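Local coordinates for collagen adhesin (Staphylococcus aureus, PDB 2F68), which binds collagen at the staphylococcal surface as an adhesin, probably by wrapping its two extracellular beta domains around the collagen triple helix, at residues T18-S23 / T33-T38; D50-A55 / I92-K97; Y153-D158 / V167-N172; L171-E176 / F254-K259; K177-K182 / Y248-S253. All coordinates share one frame; numbering follows the deposited sequence.

Interaction 1: T18-S23 / T33-T38; sequences TDLTVS and TTVKMT
Leu-20 and Val-22 meet Val-35 and Met-37 on the inner face of an antiparallel hairpin, strands 17-27 and 31-40, in the N-terminal Ig-like domain. The hairpin is stitched by paired backbone bonds at Thr-21/Lys-36 and Ser-23/Thr-34, and at Asp-19 by Thr-38 N to Asp-19 O (2.9 Å). On the apolar face the CD1 branch of Leu-20 rests on Met-37 CB at 3.7 Å. Val-22 CG2, beside its backbone N and anti to the carbonyl carbon, touches both methyls of Val-35. Thr-33 comes in across Val-22 at about a right angle, its OG1 3.3 Å from Val-22 CG1 while bonded to the carbonyl of Pro-24. On the face carrying Asp-19 and Thr-21, one water donates to Asp-19 OD2 at 3.0 Å and also bonds Thr-21 OG1. At the end of the pair, Thr-18 OG1 and Thr-38 OG1 share a hydrogen bond of 3.1 Å. Strand 135-141 flanks 17-27, strand 104-116 flanks 31-40, and Ile-130 of strand 127-132 packs on Val-22 and Val-35.

Interaction 2: D50-A55 / I92-K97; sequences DMIKVA and ITFNDK
Ile-52 reaches along strand 89-94 to the ring of Phe-94, its CD1 lying in the ring plane at the edge, 3.7 Å from Phe-94 CE1. Ile-52 CG1 stands anti to its carbonyl carbon (chi1 -64°), and the chain then runs extended to CD1 (chi2 161°). Phe-94 likewise has CG anti to its carbonyl carbon (chi1 -60°), bringing its ring CD1 to 3.3 Å from Asp-50 O, which also accepts Phe-94 N at 3.0 Å. Across the strands, Ile-52 CB faces Ile-92 CB at 3.9 Å, with Ile-92 N giving a 2.8 Å bond to Ile-52 O. Met-51 and Thr-93 occupy the other face; between the backbones, Met-51 CA makes a 3.0 Å CA-H...O contact with Ile-92 O. The pair joins strands 50-54 and 89-94 of the N-terminal Ig-like domain, where Met-37 of strand 31-40 packs on Ile-52 and Ile-92. Backbone bonds thus set the register, apolar branches pack on one face, and the buried Asp-50 carboxylate finds its partners outside, in Arg-10 and Gln-47.

Interaction 3: Y153-D158 / V167-N172; sequences YYKTGD and VRWFLN
Asn-172, Asp-158 and Phe-170 carry much of the antiparallel hairpin contact between segment 153-158, which holds strand 154-156, and strand 166-173. Asn-172 CB sits over one face of the Tyr-154 ring, 4.3 Å from the centroid, and its ND2 comes to 3.3 Å from Tyr-154 CZ with the amide plane turned 49° from the ring; its OD1 is held by Ser-255 OG of strand 252-262. Asp-158 CG stands between the backbone N and the carbonyl carbon (chi1 61°), alongside Arg-168, and OD1 uses its syn lone pair to accept from Arg-168 NH1 in a salt bridge of 3.0 Å, carboxylate and guanidinium planes 71° apart. Phe-170 lies between, its CB 3.9 Å from Thr-156 CG2 and its CZ over a face of the Arg-168 guanidinium, while its N bonds Thr-156 O at 2.7 Å. On the opposite face Leu-171 CD1 meets Lys-155 CD. Strand 154-156 edges the collagen-binding domain's five-stranded sheet; strand 252-262 flanks 166-173, and strands 184-190, 269-278 and 289-296 pack over Tyr-153 and Lys-155.

Interaction 4: L171-E176 / F254-K259; sequences LNINNE and FSINYK
The Tyr-258 ring meets Leu-171 at its edge: the CD1 methyl lies near the ring plane, 3.5 Å from Tyr-258 CE2, while Trp-169 brings its indole against the same tyrosine with the planes about 35° apart. Tyr-258 has CG between its backbone N and carbonyl carbon (chi1 61°), which swings the ring back toward the neighbouring strand, and its hydroxyl bonds Asn-272. A second flat group, the Asn-172 amide, points its oxygen across the sheet. Ser-255 OG donates to Asn-172 OD1 at 3.1 Å, nearly in line with the C=O bond, with the serine hydroxyl anti to its own backbone N (chi1 -175°). On the buried face Leu-171 CB stands opposite Ile-256 CB at 3.8 Å, Ile-173 CB faces Phe-254 CB, and the tips Ile-173 CD1 and Ile-256 CD1 touch at 3.8 Å. Backbone bonds run both ways at the pairs Leu-171/Ile-256 and Ile-173/Phe-254; Leu-171 N to Ile-256 O and Ile-173 N to Phe-254 O are each 2.7 Å. This joins strand 166-173 to the central strand 252-262 of the collagen-binding domain's five-stranded sheet, with strand 194-207 continuing beyond 252-262 and strand 184-190 packing on Leu-171, Ile-173 and Tyr-258. The result is a two-sided join: aliphatic branches fill the buried side, while on the other a directed hydroxyl-amide bond engages the side-chain amide oxygen of Asn-172.

Interaction 5: K177-K182 / Y248-S253; sequences KSYVSK and YGSYNS
Ser-250 and Val-180 join the loop between strands 166-173 and 184-190 of the collagen-binding domain to the turn between helix 246-249 and strand 252-262. From Ser-250 CB, 3.8 Å from Tyr-179 CD1, the side chain goes to OG, set anti to the carbonyl carbon (chi1 -62°). That oxygen accepts from Val-180 N at 2.9 Å in a nearly straight bond (172° at the hydrogen), is bonded to the carbonyl O of Gln-246, and also lies against Val-180 CG1 and Tyr-179 CD1. Next to it the Tyr-179 and Tyr-251 rings meet obliquely, centroids 5.8 Å apart and planes at 53°, with Tyr-251 OH 3.3 Å from Tyr-179 CD1. The type II turn from Gly-249 to Asn-252 carries Tyr-251 past Lys-177, whose carbonyl O takes a CA-H contact from Tyr-251 CA at 3.4 Å. Lys-177 CG lies beside Ser-253 CB. A single serine hydroxyl thus couples the helix to the incoming loop, and the exposed tyrosine pair adds van der Waals contact, ring against ring and hydroxyl against ring.

How the interactions relate
From the N terminus, interaction 1 closes a short hairpin, and interaction 2 then closes a longer loop between strands 50-54 and 89-94; the two meet where Met-37 packs on Ile-52, Ile-92 and Val-54, in the core of the first domain. The other three lie in the collagen-binding domain, on the opposite side of the chain's centre. Interaction 3 closes a hairpin, and its second strand passes straight into interaction 4, which shares Leu-171 and Asn-172 and closes a loop of 77 residues. Interaction 5 nests inside that loop, linked to interaction 4 by Asn-174 and Gly-249. Interactions 2 and 5 have centres about 56 Å apart, the farthest apart of the five.

Interaction 1: T18-S23 / T33-T38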
# COMPACT_ATOMS: atom_id res chain seq x y z
N THR A 18 -23.38 -14.14 -7.01
CA THR A 18 -24.55 -13.46 -7.56
C THR A 18 -24.24 -12.09 -8.16
O THR A 18 -24.88 -11.68 -9.14
CB THR A 18 -25.67 -13.31 -6.52
OG1 THR A 18 -25.13 -12.85 -5.28
CG2 THR A 18 -26.37 -14.65 -6.30
N ASP A 19 -23.27 -11.38 -7.58
CA ASP A 19 -22.89 -10.05 -8.06
C ASP A 19 -21.43 -9.73 -7.76
O ASP A 19 -20.91 -10.05 -6.69
CB ASP A 19 -23.80 -8.97 -7.46
CG ASP A 19 -23.52 -7.58 -8.01
OD1 ASP A 19 -23.48 -7.42 -9.25
OD2 ASP A 19 -23.36 -6.65 -7.20
N LEU A 20 -20.77 -9.08 -8.73
CA LEU A 20 -19.40 -8.62 -8.57
C LEU A 20 -19.27 -7.20 -9.11
O LEU A 20 -19.42 -6.96 -10.31
CB LEU A 20 -18.43 -9.57 -9.29
CG LEU A 20 -16.92 -9.32 -9.16
CD1 LEU A 20 -16.40 -9.73 -7.79
CD2 LEU A 20 -16.17 -10.06 -10.25
N THR A 21 -18.99 -6.26 -8.21
CA THR A 21 -18.89 -4.84 -8.57
C THR A 21 -17.59 -4.22 -8.06
O THR A 21 -17.14 -4.51 -6.95
CB THR A 21 -20.07 -4.01 -8.01
OG1 THR A 21 -20.26 -4.30 -6.62
CG2 THR A 21 -21.36 -4.33 -8.77
N VAL A 22 -16.99 -3.36 -8.89
CA VAL A 22 -15.80 -2.60 -8.50
C VAL A 22 -16.06 -1.10 -8.63
O VAL A 22 -16.36 -0.61 -9.72
CB VAL A 22 -14.54 -3.01 -9.32
CG1 VAL A 22 -13.30 -2.34 -8.75
CG2 VAL A 22 -14.36 -4.51 -9.32
N SER A 23 -15.95 -0.39 -7.51
CA SER A 23 -16.15 1.05 -7.48
C SER A 23 -14.99 1.74 -6.75
O SER A 23 -14.62 1.32 -5.65
CB SER A 23 -17.48 1.39 -6.81
OG SER A 23 -17.74 2.79 -6.86
N THR A 33 -9.03 1.05 -5.62
CA THR A 33 -10.45 0.81 -5.89
C THR A 33 -10.98 -0.39 -5.11
O THR A 33 -10.23 -1.33 -4.82
CB THR A 33 -10.74 0.68 -7.42
OG1 THR A 33 -12.14 0.49 -7.63
CG2 THR A 33 -9.96 -0.48 -8.04
N THR A 34 -12.27 -0.36 -4.78
CA THR A 34 -12.88 -1.37 -3.92
C THR A 34 -13.68 -2.40 -4.71
O THR A 34 -14.52 -2.05 -5.54
CB THR A 34 -13.79 -0.72 -2.85
OG1 THR A 34 -13.18 0.49 -2.37
CG2 THR A 34 -14.00 -1.67 -1.68
N VAL A 35 -13.40 -3.68 -4.45
CA VAL A 35 -14.09 -4.79 -5.10
C VAL A 35 -15.06 -5.45 -4.12
O VAL A 35 -14.69 -5.77 -2.99
CB VAL A 35 -13.08 -5.86 -5.63
CG1 VAL A 35 -13.80 -6.94 -6.43
CG2 VAL A 35 -12.00 -5.21 -6.48
N LYS A 36 -16.30 -5.65 -4.57
CA LYS A 36 -17.32 -6.30 -3.75
C LYS A 36 -17.89 -7.54 -4.45
O LYS A 36 -18.32 -7.48 -5.60
CB LYS A 36 -18.45 -5.32 -3.41
CG LYS A 36 -19.37 -5.79 -2.29
CD LYS A 36 -20.43 -4.75 -1.97
CE LYS A 36 -21.33 -5.21 -0.84
NZ LYS A 36 -22.37 -4.20 -0.51
N MET A 37 -17.87 -8.67 -3.73
CA MET A 37 -18.38 -9.94 -4.24
C MET A 37 -19.47 -10.46 -3.31
O MET A 37 -19.25 -10.63 -2.11
CB MET A 37 -17.23 -10.96 -4.35
CG MET A 37 -17.59 -12.28 -5.03
SD MET A 37 -18.53 -13.44 -4.01
CE MET A 37 -17.49 -13.60 -2.57
N THR A 38 -20.66 -10.71 -3.87
CA THR A 38 -21.79 -11.23 -3.09
C THR A 38 -22.14 -12.66 -3.50
O THR A 38 -21.93 -13.07 -4.65
CB THR A 38 -23.04 -10.33 -3.22
OG1 THR A 38 -23.46 -10.28 -4.58
CG2 THR A 38 -22.75 -8.92 -2.72
O HOH W 1 -21.25 -6.36 -5.10
O HOH W 2 -17.51 -2.40 -5.24

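Interaction 2: D50-A55 / I92-K97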
# COMPACT_ATOMS: atom_id res chain seq x y z
N ASP A 50 -15.82 -25.59 0.84
CA ASP A 50 -16.19 -24.85 -0.36
C ASP A 50 -15.46 -23.51 -0.43
O ASP A 50 -15.31 -22.82 0.58
CB ASP A 50 -17.71 -24.62 -0.40
CG ASP A 50 -18.50 -25.91 -0.59
OD1 ASP A 50 -17.92 -27.01 -0.46
OD2 ASP A 50 -19.71 -25.82 -0.87
N MET A 51 -14.99 -23.16 -1.63
CA MET A 51 -14.26 -21.91 -1.82
C MET A 51 -14.75 -21.07 -3.00
O MET A 51 -15.10 -21.60 -4.06
CB MET A 51 -12.74 -22.15 -1.93
CG MET A 51 -12.31 -23.21 -2.94
SD MET A 51 -10.60 -23.02 -3.49
CE MET A 51 -9.70 -23.11 -1.94
N ILE A 52 -14.77 -19.75 -2.79
CA ILE A 52 -15.13 -18.79 -3.83
C ILE A 52 -13.89 -17.97 -4.19
O ILE A 52 -13.27 -17.35 -3.33
CB ILE A 52 -16.27 -17.85 -3.36
CG1 ILE A 52 -17.56 -18.64 -3.12
CG2 ILE A 52 -16.50 -16.73 -4.38
CD1 ILE A 52 -18.59 -17.93 -2.26
N LYS A 53 -13.54 -17.98 -5.48
CA LYS A 53 -12.34 -17.29 -5.96
C LYS A 53 -12.65 -16.01 -6.73
O LYS A 53 -13.58 -15.97 -7.55
CB LYS A 53 -11.50 -18.23 -6.83
CG LYS A 53 -10.71 -19.27 -6.05
CD LYS A 53 -9.82 -20.09 -6.98
CE LYS A 53 -8.94 -21.05 -6.19
NZ LYS A 53 -8.08 -21.87 -7.09
N VAL A 54 -11.88 -14.97 -6.45
CA VAL A 54 -11.95 -13.70 -7.18
C VAL A 54 -10.63 -13.48 -7.91
O VAL A 54 -9.58 -13.30 -7.28
CB VAL A 54 -12.27 -12.51 -6.24
CG1 VAL A 54 -12.36 -11.21 -7.03
CG2 VAL A 54 -13.56 -12.75 -5.46
N ALA A 55 -10.68 -13.52 -9.24
CA ALA A 55 -9.48 -13.45 -10.07
C ALA A 55 -9.35 -12.14 -10.84
O ALA A 55 -10.35 -11.51 -11.19
CB ALA A 55 -9.43 -14.64 -11.03
N ILE A 92 -12.52 -17.11 -0.65
CA ILE A 92 -13.49 -17.25 0.43
C ILE A 92 -13.66 -18.72 0.77
O ILE A 92 -14.25 -19.48 -0.00
CB ILE A 92 -14.88 -16.64 0.05
CG1 ILE A 92 -14.74 -15.22 -0.52
CG2 ILE A 92 -15.85 -16.69 1.25
CD1 ILE A 92 -14.17 -14.17 0.44
N THR A 93 -13.15 -19.13 1.94
CA THR A 93 -13.19 -20.53 2.36
C THR A 93 -14.16 -20.73 3.52
O THR A 93 -14.08 -20.03 4.53
CB THR A 93 -11.78 -21.05 2.73
OG1 THR A 93 -10.84 -20.65 1.74
CG2 THR A 93 -11.77 -22.57 2.85
N PHE A 94 -15.06 -21.70 3.37
CA PHE A 94 -16.05 -22.02 4.39
C PHE A 94 -15.65 -23.27 5.18
O PHE A 94 -15.14 -24.24 4.60
CB PHE A 94 -17.43 -22.24 3.76
CG PHE A 94 -17.95 -21.04 3.02
CD1 PHE A 94 -17.72 -20.90 1.65
CD2 PHE A 94 -18.69 -20.06 3.68
CE1 PHE A 94 -18.20 -19.79 0.96
CE2 PHE A 94 -19.18 -18.95 2.99
CZ PHE A 94 -18.93 -18.82 1.62
N ASN A 95 -15.87 -23.24 6.49
CA ASN A 95 -15.60 -24.39 7.36
C ASN A 95 -16.85 -25.22 7.66
O ASN A 95 -17.88 -25.06 7.00
CB ASN A 95 -14.87 -23.95 8.64
CG ASN A 95 -15.59 -22.82 9.37
OD1 ASN A 95 -16.77 -22.93 9.70
ND2 ASN A 95 -14.86 -21.74 9.64
N ASP A 96 -16.76 -26.09 8.66
CA ASP A 96 -17.85 -27.01 9.01
C ASP A 96 -19.06 -26.33 9.67
O ASP A 96 -20.15 -26.90 9.71
CB ASP A 96 -17.33 -28.15 9.90
CG ASP A 96 -16.69 -27.65 11.19
OD1 ASP A 96 -17.42 -27.19 12.09
OD2 ASP A 96 -15.45 -27.74 11.30
N LYS A 97 -18.85 -25.11 10.17
CA LYS A 97 -19.90 -24.37 10.88
C LYS A 97 -20.94 -23.74 9.95
O LYS A 97 -21.96 -23.23 10.41
CB LYS A 97 -19.28 -23.29 11.78
CG LYS A 97 -18.35 -23.82 12.88
CD LYS A 97 -19.12 -24.34 14.08
CE LYS A 97 -18.18 -24.82 15.19
NZ LYS A 97 -17.43 -23.70 15.82

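Interaction 3: Y153-D158 / V167-N172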
# COMPACT_ATOMS: atom_id res chain seq x y z
N TYR A 153 12.35 19.57 -2.54
CA TYR A 153 12.05 18.57 -1.53
C TYR A 153 10.55 18.34 -1.37
O TYR A 153 9.78 19.28 -1.19
CB TYR A 153 12.69 18.95 -0.18
CG TYR A 153 12.26 18.07 0.98
CD1 TYR A 153 12.74 16.77 1.11
CD2 TYR A 153 11.37 18.55 1.95
CE1 TYR A 153 12.34 15.96 2.17
CE2 TYR A 153 10.97 17.75 3.01
CZ TYR A 153 11.46 16.45 3.12
OH TYR A 153 11.07 15.66 4.17
N TYR A 154 10.16 17.07 -1.45
CA TYR A 154 8.79 16.65 -1.16
C TYR A 154 8.80 15.29 -0.47
O TYR A 154 9.73 14.50 -0.65
CB TYR A 154 7.93 16.62 -2.44
CG TYR A 154 8.20 15.44 -3.36
CD1 TYR A 154 9.23 15.48 -4.30
CD2 TYR A 154 7.41 14.29 -3.30
CE1 TYR A 154 9.47 14.41 -5.15
CE2 TYR A 154 7.64 13.21 -4.14
CZ TYR A 154 8.67 13.28 -5.06
OH TYR A 154 8.91 12.21 -5.90
N LYS A 155 7.76 15.03 0.32
CA LYS A 155 7.66 13.78 1.07
C LYS A 155 6.41 12.99 0.67
O LYS A 155 5.32 13.55 0.58
CB LYS A 155 7.67 14.07 2.57
CG LYS A 155 7.97 12.86 3.44
CD LYS A 155 8.07 13.23 4.92
CE LYS A 155 6.74 13.72 5.48
NZ LYS A 155 5.61 12.79 5.21
N THR A 156 6.60 11.70 0.43
CA THR A 156 5.51 10.81 0.00
C THR A 156 5.62 9.43 0.66
O THR A 156 6.64 9.09 1.25
CB THR A 156 5.45 10.68 -1.55
OG1 THR A 156 4.32 9.88 -1.92
CG2 THR A 156 6.73 10.04 -2.10
N GLY A 157 4.55 8.65 0.55
CA GLY A 157 4.51 7.30 1.11
C GLY A 157 3.34 6.47 0.60
O GLY A 157 2.36 7.00 0.10
N ASP A 158 3.46 5.15 0.75
CA ASP A 158 2.42 4.21 0.33
C ASP A 158 2.44 2.91 1.14
O ASP A 158 3.36 2.68 1.93
CB ASP A 158 2.52 3.92 -1.17
CG ASP A 158 3.85 3.27 -1.55
OD1 ASP A 158 4.00 2.05 -1.36
OD2 ASP A 158 4.73 3.99 -2.07
N VAL A 167 4.03 0.77 6.70
CA VAL A 167 3.79 1.95 5.86
C VAL A 167 5.13 2.51 5.39
O VAL A 167 5.97 2.91 6.21
CB VAL A 167 2.98 3.04 6.59
CG1 VAL A 167 2.68 4.21 5.66
CG2 VAL A 167 1.68 2.48 7.15
N ARG A 168 5.33 2.53 4.07
CA ARG A 168 6.56 3.05 3.48
C ARG A 168 6.56 4.58 3.50
O ARG A 168 5.50 5.20 3.42
CB ARG A 168 6.72 2.56 2.04
CG ARG A 168 6.74 1.05 1.88
CD ARG A 168 6.52 0.65 0.43
NE ARG A 168 7.75 0.75 -0.37
CZ ARG A 168 7.78 0.93 -1.69
NH1 ARG A 168 6.66 1.06 -2.38
NH2 ARG A 168 8.94 1.00 -2.32
N TRP A 169 7.75 5.16 3.61
CA TRP A 169 7.91 6.61 3.58
C TRP A 169 9.13 7.00 2.75
O TRP A 169 10.15 6.31 2.78
CB TRP A 169 8.04 7.18 4.99
CG TRP A 169 6.82 6.98 5.85
CD1 TRP A 169 6.69 6.12 6.90
CD2 TRP A 169 5.56 7.65 5.72
NE1 TRP A 169 5.43 6.21 7.44
CE2 TRP A 169 4.71 7.14 6.74
CE3 TRP A 169 5.06 8.64 4.86
CZ2 TRP A 169 3.40 7.59 6.91
CZ3 TRP A 169 3.75 9.08 5.03
CH2 TRP A 169 2.94 8.55 6.05
N PHE A 170 9.02 8.10 2.01
CA PHE A 170 10.09 8.55 1.13
C PHE A 170 10.42 10.03 1.34
O PHE A 170 9.55 10.89 1.21
CB PHE A 170 9.72 8.31 -0.34
CG PHE A 170 9.63 6.85 -0.71
CD1 PHE A 170 8.42 6.17 -0.62
CD2 PHE A 170 10.75 6.16 -1.17
CE1 PHE A 170 8.32 4.83 -0.97
CE2 PHE A 170 10.67 4.82 -1.52
CZ PHE A 170 9.45 4.15 -1.42
N LEU A 171 11.68 10.30 1.66
CA LEU A 171 12.18 11.67 1.79
C LEU A 171 13.06 12.02 0.59
O LEU A 171 14.26 11.73 0.57
CB LEU A 171 12.95 11.86 3.10
CG LEU A 171 12.19 12.33 4.35
CD1 LEU A 171 11.25 11.26 4.88
CD2 LEU A 171 13.17 12.75 5.43
N ASN A 172 12.45 12.66 -0.41
CA ASN A 172 13.13 12.99 -1.66
C ASN A 172 13.72 14.40 -1.63
O ASN A 172 13.01 15.39 -1.82
CB ASN A 172 12.18 12.82 -2.85
CG ASN A 172 11.65 11.39 -2.97
OD1 ASN A 172 12.42 10.43 -2.99
ND2 ASN A 172 10.34 11.26 -3.06

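Interaction 4: L171-E176 / F254-K259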
# COMPACT_ATOMS: atom_id res chain seq x y z
N LEU A 171 11.68 10.30 1.66
CA LEU A 171 12.18 11.67 1.79
C LEU A 171 13.06 12.02 0.59
O LEU A 171 14.26 11.73 0.57
CB LEU A 171 12.95 11.86 3.10
CG LEU A 171 12.19 12.33 4.35
CD1 LEU A 171 11.25 11.26 4.88
CD2 LEU A 171 13.17 12.75 5.43
N ASN A 172 12.45 12.66 -0.41
CA ASN A 172 13.13 12.99 -1.66
C ASN A 172 13.72 14.40 -1.63
O ASN A 172 13.01 15.39 -1.82
CB ASN A 172 12.18 12.82 -2.85
CG ASN A 172 11.65 11.39 -2.97
OD1 ASN A 172 12.42 10.43 -2.99
ND2 ASN A 172 10.34 11.26 -3.06
N ILE A 173 15.03 14.48 -1.39
CA ILE A 173 15.74 15.76 -1.24
C ILE A 173 16.56 16.09 -2.48
O ILE A 173 17.25 15.23 -3.03
CB ILE A 173 16.66 15.75 0.01
CG1 ILE A 173 15.96 15.11 1.21
CG2 ILE A 173 17.13 17.17 0.34
CD1 ILE A 173 16.89 14.70 2.34
N ASN A 174 16.49 17.36 -2.90
CA ASN A 174 17.23 17.88 -4.06
C ASN A 174 17.06 17.02 -5.32
O ASN A 174 18.03 16.47 -5.85
CB ASN A 174 18.71 18.11 -3.72
CG ASN A 174 19.42 19.01 -4.72
OD1 ASN A 174 18.79 19.70 -5.52
ND2 ASN A 174 20.75 19.00 -4.67
N ASN A 175 15.82 16.91 -5.77
CA ASN A 175 15.44 16.02 -6.88
C ASN A 175 16.05 16.38 -8.24
O ASN A 175 16.24 15.50 -9.08
CB ASN A 175 13.92 15.95 -7.00
CG ASN A 175 13.27 15.31 -5.78
OD1 ASN A 175 13.53 14.14 -5.47
ND2 ASN A 175 12.42 16.06 -5.10
N GLU A 176 16.35 17.65 -8.45
CA GLU A 176 16.89 18.13 -9.72
C GLU A 176 18.41 18.28 -9.70
O GLU A 176 19.01 18.76 -10.67
CB GLU A 176 16.22 19.45 -10.13
CG GLU A 176 14.71 19.35 -10.37
CD GLU A 176 14.34 18.39 -11.50
OE1 GLU A 176 14.96 18.47 -12.58
OE2 GLU A 176 13.43 17.57 -11.30
N PHE A 254 19.06 13.08 -2.81
CA PHE A 254 19.01 12.21 -1.64
C PHE A 254 17.61 11.66 -1.40
O PHE A 254 16.68 12.41 -1.08
CB PHE A 254 19.51 12.95 -0.39
CG PHE A 254 20.94 13.40 -0.48
CD1 PHE A 254 21.26 14.67 -0.96
CD2 PHE A 254 21.98 12.56 -0.08
CE1 PHE A 254 22.58 15.10 -1.04
CE2 PHE A 254 23.31 12.98 -0.16
CZ PHE A 254 23.61 14.25 -0.64
N SER A 255 17.46 10.35 -1.57
CA SER A 255 16.19 9.67 -1.34
C SER A 255 16.27 8.80 -0.09
O SER A 255 16.95 7.76 -0.08
CB SER A 255 15.78 8.84 -2.56
OG SER A 255 14.50 8.26 -2.38
N ILE A 256 15.59 9.22 0.97
CA ILE A 256 15.60 8.51 2.25
C ILE A 256 14.29 7.75 2.47
O ILE A 256 13.25 8.35 2.74
CB ILE A 256 15.92 9.45 3.44
CG1 ILE A 256 17.25 10.18 3.22
CG2 ILE A 256 15.94 8.66 4.76
CD1 ILE A 256 17.46 11.38 4.11
N ASN A 257 14.37 6.43 2.34
CA ASN A 257 13.23 5.54 2.58
C ASN A 257 13.21 5.07 4.03
O ASN A 257 14.22 5.20 4.74
CB ASN A 257 13.30 4.35 1.61
CG ASN A 257 12.13 3.39 1.76
OD1 ASN A 257 12.32 2.19 1.97
ND2 ASN A 257 10.91 3.91 1.65
N TYR A 258 12.06 4.58 4.49
CA TYR A 258 11.94 3.85 5.76
C TYR A 258 10.53 3.29 5.97
O TYR A 258 9.54 3.88 5.54
CB TYR A 258 12.38 4.68 6.96
CG TYR A 258 11.61 5.96 7.20
CD1 TYR A 258 10.47 5.97 8.00
CD2 TYR A 258 12.03 7.16 6.63
CE1 TYR A 258 9.76 7.14 8.23
CE2 TYR A 258 11.32 8.34 6.85
CZ TYR A 258 10.19 8.32 7.65
OH TYR A 258 9.50 9.49 7.87
N LYS A 259 10.46 2.14 6.65
CA LYS A 259 9.19 1.48 6.93
C LYS A 259 8.78 1.66 8.39
O LYS A 259 9.62 1.59 9.29
CB LYS A 259 9.28 -0.01 6.59
CG LYS A 259 9.46 -0.32 5.11
CD LYS A 259 9.59 -1.81 4.86
CE LYS A 259 9.84 -2.11 3.39
NZ LYS A 259 9.96 -3.57 3.14

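Interaction 5: K177-K182 / Y248-S253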
# COMPACT_ATOMS: atom_id res chain seq x y z
N LYS A 177 19.03 17.86 -8.59
CA LYS A 177 20.49 17.90 -8.41
C LYS A 177 21.08 19.30 -8.62
O LYS A 177 22.10 19.47 -9.29
CB LYS A 177 21.19 16.87 -9.31
CG LYS A 177 20.74 15.43 -9.10
CD LYS A 177 21.35 14.51 -10.14
CE LYS A 177 20.75 13.11 -10.08
NZ LYS A 177 19.33 13.07 -10.54
N SER A 178 20.42 20.30 -8.03
CA SER A 178 20.83 21.70 -8.16
C SER A 178 21.86 22.09 -7.10
O SER A 178 21.94 21.46 -6.04
CB SER A 178 19.62 22.62 -8.09
OG SER A 178 18.93 22.48 -6.85
N TYR A 179 22.65 23.12 -7.40
CA TYR A 179 23.62 23.66 -6.46
C TYR A 179 22.92 24.35 -5.29
O TYR A 179 21.94 25.07 -5.49
CB TYR A 179 24.57 24.65 -7.17
CG TYR A 179 25.61 25.28 -6.26
CD1 TYR A 179 26.83 24.64 -6.02
CD2 TYR A 179 25.38 26.51 -5.66
CE1 TYR A 179 27.79 25.21 -5.19
CE2 TYR A 179 26.33 27.09 -4.83
CZ TYR A 179 27.53 26.44 -4.60
OH TYR A 179 28.48 27.02 -3.78
N VAL A 180 23.42 24.11 -4.09
CA VAL A 180 22.84 24.68 -2.88
C VAL A 180 23.83 25.61 -2.16
O VAL A 180 25.03 25.30 -2.06
CB VAL A 180 22.26 23.57 -1.94
CG1 VAL A 180 23.37 22.80 -1.22
CG2 VAL A 180 21.26 24.15 -0.96
N SER A 181 23.33 26.74 -1.68
CA SER A 181 24.17 27.77 -1.05
C SER A 181 24.38 27.54 0.45
O SER A 181 25.32 28.08 1.04
CB SER A 181 23.59 29.16 -1.30
OG SER A 181 22.27 29.27 -0.80
N LYS A 182 23.50 26.75 1.06
CA LYS A 182 23.56 26.46 2.50
C LYS A 182 23.34 24.98 2.80
O LYS A 182 23.03 24.19 1.90
CB LYS A 182 22.57 27.33 3.28
CG LYS A 182 21.11 27.22 2.83
CD LYS A 182 20.18 28.06 3.69
CE LYS A 182 19.86 27.38 5.02
NZ LYS A 182 18.95 28.21 5.86
N TYR A 248 28.25 18.55 -0.24
CA TYR A 248 27.75 17.25 -0.67
C TYR A 248 26.28 17.30 -1.09
O TYR A 248 25.82 16.44 -1.84
CB TYR A 248 27.96 16.20 0.43
CG TYR A 248 29.41 15.98 0.80
CD1 TYR A 248 30.27 15.28 -0.05
CD2 TYR A 248 29.93 16.47 2.00
CE1 TYR A 248 31.60 15.07 0.28
CE2 TYR A 248 31.27 16.27 2.34
CZ TYR A 248 32.10 15.57 1.47
OH TYR A 248 33.42 15.36 1.80
N GLY A 249 25.57 18.31 -0.60
CA GLY A 249 24.17 18.52 -0.96
C GLY A 249 23.99 18.99 -2.39
O GLY A 249 22.98 18.70 -3.03
N SER A 250 24.98 19.73 -2.89
CA SER A 250 24.99 20.22 -4.26
C SER A 250 25.27 19.10 -5.26
O SER A 250 26.05 18.19 -4.98
CB SER A 250 26.02 21.34 -4.43
OG SER A 250 25.71 22.45 -3.60
N TYR A 251 24.61 19.18 -6.42
CA TYR A 251 24.77 18.23 -7.53
C TYR A 251 24.41 16.78 -7.18
O TYR A 251 24.84 15.84 -7.86
CB TYR A 251 26.19 18.30 -8.13
CG TYR A 251 26.74 19.70 -8.31
CD1 TYR A 251 26.27 20.54 -9.33
CD2 TYR A 251 27.74 20.19 -7.48
CE1 TYR A 251 26.77 21.82 -9.50
CE2 TYR A 251 28.25 21.48 -7.64
CZ TYR A 251 27.76 22.28 -8.65
OH TYR A 251 28.27 23.55 -8.81
N ASN A 252 23.62 16.60 -6.12
CA ASN A 252 23.23 15.27 -5.65
C ASN A 252 21.78 15.20 -5.19
O ASN A 252 21.26 16.14 -4.59
CB ASN A 252 24.15 14.80 -4.53
CG ASN A 252 25.56 14.49 -5.01
OD1 ASN A 252 25.77 13.59 -5.82
ND2 ASN A 252 26.53 15.24 -4.51
N SER A 253 21.13 14.07 -5.46
CA SER A 253 19.77 13.81 -5.02
C SER A 253 19.77 12.77 -3.89
O SER A 253 20.39 11.72 -4.01
CB SER A 253 18.90 13.33 -6.18
OG SER A 253 17.55 13.17 -5.79